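Local structure of AT-less polyketide synthase (Streptomyces platensis subsp. rosaceus, 4TKT) at residues Ile38-Tyr52 with Thr62-Asp74. The protein probably catalyses decarboxylative Claisen condensation as a ketosynthase domain of the isomigrastatin polyketide synthase, extending the growing chain. Sequence-based numbering, arbitrary orientation.
Sequences ITEIPAGRWDHSRYY and TYSKWGGFLDGID. With MES (2-(N-morpholino)-ethanesulfonic acid), chain E.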
loop_
_atom_site.group_PDB
_atom_site.type_symbol
_atom_site.label_atom_id
_atom_site.label_comp_id
_atom_site.label_asym_id
_atom_site.label_seq_id
_atom_site.Cartn_x
_atom_site.Cartn_y
_atom_site.Cartn_z
ATOM N N ILE A 38 12.650 -12.485 5.463
ATOM C CA ILE A 38 12.499 -12.812 6.877
ATOM C C ILE A 38 13.836 -12.744 7.610
ATOM O O ILE A 38 14.846 -13.266 7.138
ATOM C CB ILE A 38 11.878 -14.208 7.069
ATOM C CG1 ILE A 38 10.482 -14.252 6.448
ATOM C CG2 ILE A 38 11.800 -14.562 8.546
ATOM C CD1 ILE A 38 9.548 -13.187 6.983
ATOM N N THR A 39 13.834 -12.082 8.762
ATOM C CA THR A 39 15.034 -11.939 9.576
ATOM C C THR A 39 14.728 -12.244 11.036
ATOM O O THR A 39 13.572 -12.440 11.407
ATOM C CB THR A 39 15.622 -10.519 9.476
ATOM O OG1 THR A 39 14.624 -9.562 9.859
ATOM C CG2 THR A 39 16.078 -10.226 8.057
ATOM N N GLU A 40 15.769 -12.284 11.861
ATOM C CA GLU A 40 15.584 -12.438 13.296
ATOM C C GLU A 40 15.130 -11.118 13.896
ATOM O O GLU A 40 15.270 -10.069 13.267
ATOM C CB GLU A 40 16.869 -12.913 13.972
ATOM C CG GLU A 40 17.237 -14.350 13.656
ATOM C CD GLU A 40 18.279 -14.904 14.607
ATOM O OE1 GLU A 40 18.648 -14.190 15.566
ATOM O OE2 GLU A 40 18.726 -16.052 14.399
ATOM N N ILE A 41 14.581 -11.178 15.105
ATOM C CA ILE A 41 14.135 -9.981 15.809
ATOM C C ILE A 41 15.271 -8.971 15.928
ATOM O O ILE A 41 16.323 -9.283 16.487
ATOM C CB ILE A 41 13.619 -10.307 17.224
ATOM C CG1 ILE A 41 12.692 -11.523 17.204
ATOM C CG2 ILE A 41 12.922 -9.094 17.829
ATOM C CD1 ILE A 41 11.346 -11.254 16.589
ATOM N N PRO A 42 15.066 -7.759 15.391
ATOM C CA PRO A 42 16.069 -6.693 15.476
ATOM C C PRO A 42 16.375 -6.339 16.924
ATOM O O PRO A 42 15.448 -6.129 17.704
ATOM C CB PRO A 42 15.402 -5.520 14.754
ATOM C CG PRO A 42 14.386 -6.145 13.869
ATOM C CD PRO A 42 13.884 -7.339 14.621
ATOM N N ALA A 43 17.659 -6.278 17.264
ATOM C CA ALA A 43 18.096 -6.032 18.636
ATOM C C ALA A 43 17.542 -4.733 19.219
ATOM O O ALA A 43 17.391 -4.608 20.434
ATOM C CB ALA A 43 19.616 -6.024 18.702
ATOM N N GLY A 44 17.246 -3.769 18.352
ATOM C CA GLY A 44 16.706 -2.494 18.787
ATOM C C GLY A 44 15.331 -2.602 19.424
ATOM O O GLY A 44 15.046 -1.920 20.407
ATOM N N ARG A 45 14.486 -3.464 18.863
ATOM C CA ARG A 45 13.113 -3.642 19.335
ATOM C C ARG A 45 13.043 -4.024 20.813
ATOM O O ARG A 45 12.461 -3.302 21.624
ATOM C CB ARG A 45 12.401 -4.705 18.496
ATOM C CG ARG A 45 12.311 -4.378 17.016
ATOM C CD ARG A 45 11.475 -3.136 16.777
ATOM N NE ARG A 45 11.394 -2.805 15.359
ATOM C CZ ARG A 45 10.414 -3.201 14.555
ATOM N NH1 ARG A 45 9.423 -3.942 15.029
ATOM N NH2 ARG A 45 10.421 -2.852 13.274
ATOM N N TRP A 46 13.632 -5.167 21.151
ATOM C CA TRP A 46 13.717 -5.623 22.537
ATOM C C TRP A 46 14.774 -6.714 22.669
ATOM O O TRP A 46 15.257 -7.243 21.668
ATOM C CB TRP A 46 12.357 -6.136 23.030
ATOM C CG TRP A 46 11.831 -7.320 22.267
ATOM C CD1 TRP A 46 12.176 -8.630 22.443
ATOM C CD2 TRP A 46 10.854 -7.301 21.218
ATOM N NE1 TRP A 46 11.482 -9.425 21.563
ATOM C CE2 TRP A 46 10.663 -8.635 20.800
ATOM C CE3 TRP A 46 10.125 -6.288 20.588
ATOM C CZ2 TRP A 46 9.774 -8.981 19.783
ATOM C CZ3 TRP A 46 9.243 -6.631 19.577
ATOM C CH2 TRP A 46 9.075 -7.967 19.184
ATOM N N ASP A 47 15.134 -7.047 23.903
ATOM C CA ASP A 47 16.064 -8.146 24.139
ATOM C C ASP A 47 15.314 -9.472 24.105
ATOM O O ASP A 47 14.697 -9.873 25.091
ATOM C CB ASP A 47 16.783 -7.978 25.473
ATOM C CG ASP A 47 17.845 -9.034 25.695
ATOM O OD1 ASP A 47 18.314 -9.622 24.698
ATOM O OD2 ASP A 47 18.213 -9.272 26.863
ATOM N N HIS A 48 15.378 -10.150 22.964
ATOM C CA HIS A 48 14.579 -11.348 22.747
ATOM C C HIS A 48 15.129 -12.561 23.494
ATOM O O HIS A 48 14.446 -13.578 23.624
ATOM C CB HIS A 48 14.485 -11.655 21.252
ATOM C CG HIS A 48 13.381 -12.602 20.901
ATOM N ND1 HIS A 48 12.055 -12.325 21.157
ATOM C CD2 HIS A 48 13.405 -13.824 20.321
ATOM C CE1 HIS A 48 11.309 -13.335 20.746
ATOM N NE2 HIS A 48 12.105 -14.257 20.233
ATOM N N SER A 49 16.357 -12.452 23.991
ATOM C CA SER A 49 16.966 -13.544 24.743
ATOM C C SER A 49 16.243 -13.750 26.068
ATOM O O SER A 49 16.350 -14.808 26.686
ATOM C CB SER A 49 18.451 -13.276 24.996
ATOM O OG SER A 49 18.633 -12.438 26.124
ATOM N N ARG A 50 15.508 -12.732 26.501
ATOM C CA ARG A 50 14.706 -12.836 27.710
ATOM C C ARG A 50 13.502 -13.746 27.481
ATOM O O ARG A 50 12.968 -14.332 28.423
ATOM C CB ARG A 50 14.237 -11.453 28.173
ATOM C CG ARG A 50 13.404 -11.487 29.448
ATOM C CD ARG A 50 12.769 -10.145 29.765
ATOM N NE ARG A 50 11.728 -10.281 30.782
ATOM C CZ ARG A 50 11.028 -9.266 31.280
ATOM N NH1 ARG A 50 11.257 -8.029 30.861
ATOM N NH2 ARG A 50 10.100 -9.490 32.200
ATOM N N TYR A 51 13.088 -13.875 26.224
ATOM C CA TYR A 51 11.861 -14.595 25.909
ATOM C C TYR A 51 12.070 -15.863 25.086
ATOM O O TYR A 51 11.212 -16.742 25.081
ATOM C CB TYR A 51 10.893 -13.678 25.162
ATOM C CG TYR A 51 10.684 -12.344 25.829
ATOM C CD1 TYR A 51 9.863 -12.225 26.941
ATOM C CD2 TYR A 51 11.301 -11.201 25.342
ATOM C CE1 TYR A 51 9.667 -11.002 27.554
ATOM C CE2 TYR A 51 11.110 -9.976 25.947
ATOM C CZ TYR A 51 10.292 -9.882 27.054
ATOM O OH TYR A 51 10.101 -8.662 27.660
ATOM N N TYR A 52 13.190 -15.965 24.382
ATOM C CA TYR A 52 13.370 -17.090 23.470
ATOM C C TYR A 52 13.659 -18.401 24.194
ATOM O O TYR A 52 14.435 -18.445 25.147
ATOM C CB TYR A 52 14.487 -16.810 22.464
ATOM C CG TYR A 52 14.698 -17.953 21.494
ATOM C CD1 TYR A 52 13.827 -18.157 20.431
ATOM C CD2 TYR A 52 15.756 -18.838 21.653
ATOM C CE1 TYR A 52 14.010 -19.207 19.548
ATOM C CE2 TYR A 52 15.946 -19.890 20.775
ATOM C CZ TYR A 52 15.073 -20.069 19.726
ATOM O OH TYR A 52 15.264 -21.116 18.854
ATOM N N THR A 62 8.947 -18.078 24.248
ATOM C CA THR A 62 8.483 -18.298 22.884
ATOM C C THR A 62 9.559 -19.011 22.074
ATOM O O THR A 62 10.752 -18.840 22.325
ATOM C CB THR A 62 8.105 -16.978 22.186
ATOM O OG1 THR A 62 7.626 -17.255 20.866
ATOM C CG2 THR A 62 9.304 -16.053 22.098
ATOM N N TYR A 63 9.138 -19.818 21.106
ATOM C CA TYR A 63 10.077 -20.594 20.304
ATOM C C TYR A 63 10.290 -19.964 18.932
ATOM O O TYR A 63 11.033 -20.491 18.103
ATOM C CB TYR A 63 9.593 -22.040 20.163
ATOM C CG TYR A 63 8.231 -22.173 19.529
ATOM C CD1 TYR A 63 7.074 -22.018 20.282
ATOM C CD2 TYR A 63 8.101 -22.461 18.180
ATOM C CE1 TYR A 63 5.825 -22.136 19.705
ATOM C CE2 TYR A 63 6.861 -22.582 17.594
ATOM C CZ TYR A 63 5.726 -22.420 18.359
ATOM O OH TYR A 63 4.489 -22.541 17.769
ATOM N N SER A 64 9.638 -18.831 18.703
ATOM C CA SER A 64 9.831 -18.073 17.473
ATOM C C SER A 64 10.730 -16.873 17.727
ATOM O O SER A 64 10.579 -16.178 18.732
ATOM C CB SER A 64 8.490 -17.609 16.904
ATOM O OG SER A 64 8.684 -16.765 15.783
ATOM N N LYS A 65 11.666 -16.632 16.815
ATOM C CA LYS A 65 12.555 -15.482 16.927
ATOM C C LYS A 65 12.739 -14.798 15.576
ATOM O O LYS A 65 13.722 -14.093 15.353
ATOM C CB LYS A 65 13.911 -15.904 17.494
ATOM C CG LYS A 65 14.649 -16.929 16.654
ATOM C CD LYS A 65 16.038 -17.186 17.214
ATOM C CE LYS A 65 16.848 -18.096 16.307
ATOM N NZ LYS A 65 18.258 -18.226 16.776
ATOM N N TRP A 66 11.780 -15.008 14.680
ATOM C CA TRP A 66 11.857 -14.459 13.333
ATOM C C TRP A 66 10.676 -13.548 13.022
ATOM O O TRP A 66 9.666 -13.560 13.726
ATOM C CB TRP A 66 11.925 -15.589 12.306
ATOM C CG TRP A 66 13.039 -16.550 12.552
ATOM C CD1 TRP A 66 14.317 -16.461 12.082
ATOM C CD2 TRP A 66 12.980 -17.752 13.329
ATOM N NE1 TRP A 66 15.058 -17.532 12.519
ATOM C CE2 TRP A 66 14.260 -18.340 13.285
ATOM C CE3 TRP A 66 11.970 -18.386 14.059
ATOM C CZ2 TRP A 66 14.556 -19.534 13.942
ATOM C CZ3 TRP A 66 12.265 -19.574 14.708
ATOM C CH2 TRP A 66 13.548 -20.134 14.647
ATOM N N GLY A 67 10.809 -12.763 11.958
ATOM C CA GLY A 67 9.729 -11.903 11.511
ATOM C C GLY A 67 10.071 -11.104 10.269
ATOM O O GLY A 67 11.238 -10.957 9.911
ATOM N N GLY A 68 9.040 -10.598 9.601
ATOM C CA GLY A 68 9.225 -9.672 8.499
ATOM C C GLY A 68 9.142 -8.271 9.063
ATOM O O GLY A 68 8.073 -7.831 9.488
ATOM N N PHE A 69 10.269 -7.570 9.089
ATOM C CA PHE A 69 10.331 -6.291 9.785
ATOM C C PHE A 69 10.571 -5.107 8.867
ATOM O O PHE A 69 11.333 -5.194 7.910
ATOM C CB PHE A 69 11.424 -6.327 10.853
ATOM C CG PHE A 69 11.106 -7.221 12.012
ATOM C CD1 PHE A 69 10.309 -6.771 13.049
ATOM C CD2 PHE A 69 11.599 -8.513 12.062
ATOM C CE1 PHE A 69 10.011 -7.589 14.115
ATOM C CE2 PHE A 69 11.307 -9.335 13.130
ATOM C CZ PHE A 69 10.509 -8.872 14.155
ATOM N N LEU A 70 9.907 -3.999 9.177
ATOM C CA LEU A 70 10.199 -2.727 8.535
ATOM C C LEU A 70 11.448 -2.123 9.166
ATOM O O LEU A 70 11.923 -2.605 10.194
ATOM C CB LEU A 70 9.016 -1.767 8.670
ATOM C CG LEU A 70 7.690 -2.226 8.065
ATOM C CD1 LEU A 70 6.673 -1.100 8.110
ATOM C CD2 LEU A 70 7.891 -2.714 6.642
ATOM N N ASP A 71 11.982 -1.073 8.552
ATOM C CA ASP A 71 13.117 -0.366 9.132
ATOM C C ASP A 71 12.705 1.018 9.612
ATOM O O ASP A 71 12.019 1.754 8.901
ATOM C CB ASP A 71 14.264 -0.254 8.128
ATOM C CG ASP A 71 14.962 -1.578 7.895
ATOM O OD1 ASP A 71 15.763 -1.986 8.762
ATOM O OD2 ASP A 71 14.715 -2.208 6.845
ATOM N N GLY A 72 13.118 1.358 10.829
ATOM C CA GLY A 72 12.848 2.664 11.399
ATOM C C GLY A 72 11.373 2.980 11.544
ATOM O O GLY A 72 10.889 3.967 10.989
ATOM N N ILE A 73 10.654 2.147 12.292
ATOM C CA ILE A 73 9.230 2.368 12.512
ATOM C C ILE A 73 8.999 3.494 13.518
ATOM O O ILE A 73 7.863 3.907 13.750
ATOM C CB ILE A 73 8.518 1.092 13.009
ATOM C CG1 ILE A 73 9.038 0.686 14.387
ATOM C CG2 ILE A 73 8.688 -0.046 12.011
ATOM C CD1 ILE A 73 8.298 -0.482 14.977
ATOM N N ASP A 74 10.081 3.986 14.114
ATOM C CA ASP A 74 10.002 5.119 15.025
ATOM C C ASP A 74 10.304 6.433 14.310
ATOM O O ASP A 74 10.211 7.507 14.905
ATOM C CB ASP A 74 10.958 4.930 16.201
ATOM C CG ASP A 74 12.397 4.733 15.762
ATOM O OD1 ASP A 74 12.629 4.358 14.593
ATOM O OD2 ASP A 74 13.300 4.942 16.597
HETATM O O1 MES E . 13.357 1.715 20.117
HETATM C C2 MES E . 12.755 2.715 19.300
HETATM C C3 MES E . 12.062 2.095 18.091
HETATM N N4 MES E . 13.013 1.212 17.435
HETATM C C5 MES E . 13.629 0.187 18.263
HETATM C C6 MES E . 14.311 0.945 19.394
HETATM C C7 MES E . 12.723 0.881 16.044
HETATM C C8 MES E . 13.880 0.014 15.556
HETATM S S MES E . 13.679 -0.359 13.948
HETATM O O1S MES E . 14.624 0.446 13.139
HETATM O O2S MES E . 12.291 -0.062 13.530
HETATM O O3S MES E . 13.979 -1.793 13.736
#
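Thr39 and Gly67 pair their backbones in a two-stranded antiparallel ribbon, strands 39-40 and 66-67, joined by a long loop and set apart from the large mixed sheet of this thiolase-type ketosynthase; it illustrates how a short ladder can be supplemented by side-chain bonds. Thr39 N reaches Gly67 O at 3.1 Å, nearly straight at 174°, and Gly67 N returns a bond to Thr39 O. Packing is tight around Phe69: Pro42 CD sits over the centre of the ring, 3.5 Å from the centroid, while Ile41 CD1 and Arg45 NH1 come up to the ring's edge. Tyr222 of helix 220-227 packs against both Ile41 and Phe69.

Beyond the ladder a side chain ties the loops: His48. With CG anti to the backbone N (chi1 -163°), its ring is carried to Ser64, where NE2 donates to a lone pair of Ser64 O at 2.9 Å; the other ring nitrogen, ND1, accepts from Trp46 NE1 at 3.0 Å. Replacing His48 with alanine is likely to leave Ser64 O and the Trp46 indole N-H without these partners and to open a gap beside Ile41 CG1, which lies over the imidazole.

Lys65 is well covered, its CD over one face of Tyr52; looser is the solvent-exposed carboxylate end of Glu40, OE2 meeting Lys65 NZ at 3.3 Å in a salt bridge whose hydrogen bond is weak. At the other end, Arg45 is salt-bridged to Glu251 and bonds weakly to the sulfonate of a bound MES, probably from the crystallisation liquor, which Gly72 N and Ile73 N also hold; Ile73 CD1 lies over the guanidinium face, 3.5 Å from Arg45 CZ.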